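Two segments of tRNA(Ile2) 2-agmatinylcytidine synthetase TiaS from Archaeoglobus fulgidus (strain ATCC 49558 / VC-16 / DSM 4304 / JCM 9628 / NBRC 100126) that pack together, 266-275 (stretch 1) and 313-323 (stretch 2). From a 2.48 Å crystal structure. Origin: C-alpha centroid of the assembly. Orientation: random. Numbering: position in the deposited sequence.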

# COMPACT_ATOMS: atom_id res chain seq x y z
N SER A 266 7.20 -8.22 -3.41
CA SER A 266 7.35 -7.38 -2.22
C SER A 266 7.66 -8.24 -1.00
O SER A 266 7.16 -9.36 -0.89
CB SER A 266 6.08 -6.57 -1.98
OG SER A 266 5.63 -5.98 -3.19
N TYR A 267 8.48 -7.71 -0.09
CA TYR A 267 9.04 -8.51 0.99
C TYR A 267 9.04 -7.83 2.37
O TYR A 267 9.07 -6.61 2.48
CB TYR A 267 10.49 -8.90 0.65
CG TYR A 267 10.65 -9.63 -0.67
CD1 TYR A 267 10.43 -11.00 -0.75
CD2 TYR A 267 11.03 -8.95 -1.83
CE1 TYR A 267 10.58 -11.68 -1.95
CE2 TYR A 267 11.18 -9.62 -3.03
CZ TYR A 267 10.95 -10.99 -3.09
OH TYR A 267 11.09 -11.69 -4.27
N ARG A 268 8.98 -8.66 3.41
CA ARG A 268 9.42 -8.29 4.74
C ARG A 268 10.69 -9.10 4.98
O ARG A 268 10.66 -10.33 4.90
CB ARG A 268 8.38 -8.64 5.81
CG ARG A 268 9.00 -8.90 7.19
CD ARG A 268 8.03 -9.44 8.23
NE ARG A 268 7.32 -10.67 7.87
CZ ARG A 268 7.86 -11.89 7.73
NH1 ARG A 268 9.17 -12.10 7.88
NH2 ARG A 268 7.07 -12.92 7.41
N LEU A 269 11.79 -8.42 5.28
CA LEU A 269 13.03 -9.13 5.58
C LEU A 269 13.93 -8.36 6.53
O LEU A 269 13.99 -7.14 6.48
CB LEU A 269 13.77 -9.50 4.30
CG LEU A 269 14.21 -8.37 3.36
CD1 LEU A 269 15.66 -7.99 3.60
CD2 LEU A 269 14.04 -8.78 1.91
N ARG A 270 14.61 -9.10 7.40
CA ARG A 270 15.49 -8.51 8.39
C ARG A 270 16.90 -8.55 7.85
O ARG A 270 17.25 -9.43 7.06
CB ARG A 270 15.40 -9.25 9.72
N GLY A 271 17.69 -7.57 8.28
CA GLY A 271 19.09 -7.49 7.91
C GLY A 271 19.78 -6.56 8.89
O GLY A 271 19.14 -6.03 9.80
N ARG A 272 21.08 -6.38 8.70
CA ARG A 272 21.82 -5.38 9.46
C ARG A 272 22.60 -4.51 8.51
O ARG A 272 23.23 -5.01 7.58
CB ARG A 272 22.73 -6.00 10.53
CG ARG A 272 23.00 -7.50 10.38
CD ARG A 272 24.15 -7.93 11.27
NE ARG A 272 25.37 -7.18 10.97
CZ ARG A 272 26.22 -7.46 9.98
NH1 ARG A 272 26.02 -8.49 9.16
NH2 ARG A 272 27.28 -6.68 9.80
N VAL A 273 22.55 -3.21 8.77
CA VAL A 273 23.11 -2.20 7.87
C VAL A 273 24.57 -2.48 7.57
O VAL A 273 25.37 -2.72 8.48
CB VAL A 273 23.00 -0.78 8.48
CG1 VAL A 273 23.66 0.25 7.57
CG2 VAL A 273 21.54 -0.41 8.73
N THR A 274 24.91 -2.47 6.28
CA THR A 274 26.30 -2.48 5.85
C THR A 274 26.64 -1.10 5.32
O THR A 274 27.21 -0.29 6.04
CB THR A 274 26.58 -3.57 4.80
OG1 THR A 274 25.55 -3.56 3.80
CG2 THR A 274 26.62 -4.93 5.46
N LEU A 275 26.26 -0.83 4.08
CA LEU A 275 26.53 0.47 3.48
C LEU A 275 25.59 1.52 4.06
O LEU A 275 24.38 1.46 3.84
CB LEU A 275 26.40 0.40 1.95
CG LEU A 275 27.41 1.14 1.07
CD1 LEU A 275 28.71 1.48 1.80
CD2 LEU A 275 27.69 0.28 -0.16
N LEU A 313 19.42 8.59 9.59
CA LEU A 313 20.15 8.34 10.83
C LEU A 313 20.97 7.05 10.80
O LEU A 313 22.20 7.11 10.68
CB LEU A 313 19.20 8.34 12.04
CG LEU A 313 18.41 9.63 12.27
CD1 LEU A 313 17.78 9.64 13.66
CD2 LEU A 313 19.29 10.87 12.09
N LEU A 314 20.29 5.90 10.89
CA LEU A 314 20.91 4.59 11.16
C LEU A 314 22.36 4.38 10.68
O LEU A 314 22.81 4.94 9.67
CB LEU A 314 19.99 3.43 10.69
CG LEU A 314 19.82 2.95 9.24
CD1 LEU A 314 18.38 2.48 9.01
CD2 LEU A 314 20.19 3.98 8.19
N ARG A 315 23.08 3.53 11.42
CA ARG A 315 24.52 3.34 11.23
C ARG A 315 24.87 1.85 11.15
O ARG A 315 24.08 0.99 11.57
CB ARG A 315 25.28 4.01 12.36
N LYS A 316 26.05 1.55 10.60
CA LYS A 316 26.52 0.18 10.39
C LYS A 316 26.13 -0.79 11.49
O LYS A 316 26.19 -0.46 12.68
CB LYS A 316 28.05 0.14 10.22
CG LYS A 316 28.52 0.02 8.78
CD LYS A 316 30.03 0.25 8.66
CE LYS A 316 30.51 0.14 7.22
NZ LYS A 316 30.70 -1.27 6.78
N GLY A 317 25.71 -1.99 11.09
CA GLY A 317 25.44 -3.08 12.03
C GLY A 317 24.11 -3.03 12.75
O GLY A 317 23.77 -3.96 13.48
N ASP A 318 23.34 -1.95 12.55
CA ASP A 318 22.01 -1.83 13.16
C ASP A 318 21.11 -2.93 12.65
O ASP A 318 21.03 -3.15 11.45
CB ASP A 318 21.37 -0.48 12.81
CG ASP A 318 21.66 0.59 13.84
OD1 ASP A 318 21.65 0.27 15.05
OD2 ASP A 318 21.86 1.76 13.45
N VAL A 319 20.43 -3.63 13.56
CA VAL A 319 19.49 -4.67 13.15
C VAL A 319 18.17 -4.02 12.79
O VAL A 319 17.60 -3.24 13.57
CB VAL A 319 19.26 -5.75 14.23
CG1 VAL A 319 18.40 -6.87 13.68
CG2 VAL A 319 20.59 -6.31 14.73
N VAL A 320 17.68 -4.36 11.60
CA VAL A 320 16.52 -3.70 11.02
C VAL A 320 15.70 -4.68 10.19
O VAL A 320 16.23 -5.64 9.61
CB VAL A 320 16.98 -2.49 10.17
CG1 VAL A 320 17.11 -2.85 8.69
CG2 VAL A 320 16.04 -1.31 10.36
N GLU A 321 14.39 -4.43 10.14
CA GLU A 321 13.49 -5.24 9.34
C GLU A 321 12.79 -4.33 8.36
O GLU A 321 12.21 -3.32 8.76
CB GLU A 321 12.49 -5.95 10.26
CG GLU A 321 11.68 -7.03 9.57
CD GLU A 321 11.27 -8.14 10.52
OE1 GLU A 321 10.11 -8.12 10.98
OE2 GLU A 321 12.12 -9.01 10.82
N VAL A 322 12.85 -4.68 7.08
CA VAL A 322 12.36 -3.79 6.01
C VAL A 322 11.15 -4.34 5.27
O VAL A 322 10.99 -5.56 5.10
CB VAL A 322 13.47 -3.44 4.99
CG1 VAL A 322 14.56 -2.63 5.67
CG2 VAL A 322 14.06 -4.68 4.33
N TYR A 323 10.30 -3.41 4.82
CA TYR A 323 9.05 -3.73 4.15
C TYR A 323 8.96 -2.97 2.83
O TYR A 323 9.00 -1.74 2.81
CB TYR A 323 7.87 -3.29 5.02
CG TYR A 323 7.78 -3.98 6.36
CD1 TYR A 323 6.86 -4.99 6.58
CD2 TYR A 323 8.61 -3.60 7.42
CE1 TYR A 323 6.76 -5.62 7.81
CE2 TYR A 323 8.51 -4.22 8.65
CZ TYR A 323 7.59 -5.23 8.84
OH TYR A 323 7.49 -5.86 10.06

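The antiparallel pairing begins before the second strand does: a type II turn, Arg 315 to Asp 318, leads into Val 319, and it already bonds to Val 273. Val 273 N donates to Asp 318 O (3.1 Å, 156°), and Gly 317 N to Val 273 O (2.7 Å, 170°). Gly 317 has phi 80°, a value that favours glycine. Within the turn, Asp 318 N reaches Arg 315 O at 3.2 Å, while Asp 318 OD2 accepts from Arg 315 N at 3.0 Å, bracing the bend.

The strands run at 163°, and their ladder has two reciprocal pairs. Leu 269 N to Val 322 O measures 3.0 Å and Val 322 N to Leu 269 O 2.8 Å; Gly 271, which has no side chain, pairs through Gly 271 N to Val 320 O at 2.8 Å and Val 320 N to Gly 271 O at 2.9 Å. Angles of 157° to 177° indicate well-directed bonds.

Side chains alternate across the sheet. Leu 269, Val 320 and Val 322 share a buried face that suits their apolar side chains; Leu 269 CD1 meets Val 322 CG2 at 3.7 Å. Arg 268 and Glu 321, long, polar and partly exposed, lie on the other face with buried Tyr 323; Arg 268 CD is 3.7 Å from Glu 321 OE1. Val 273, the residue most covered by the opposing stretch, points toward it, placing Val 273 CG2 3.8 Å from Leu 314 CG.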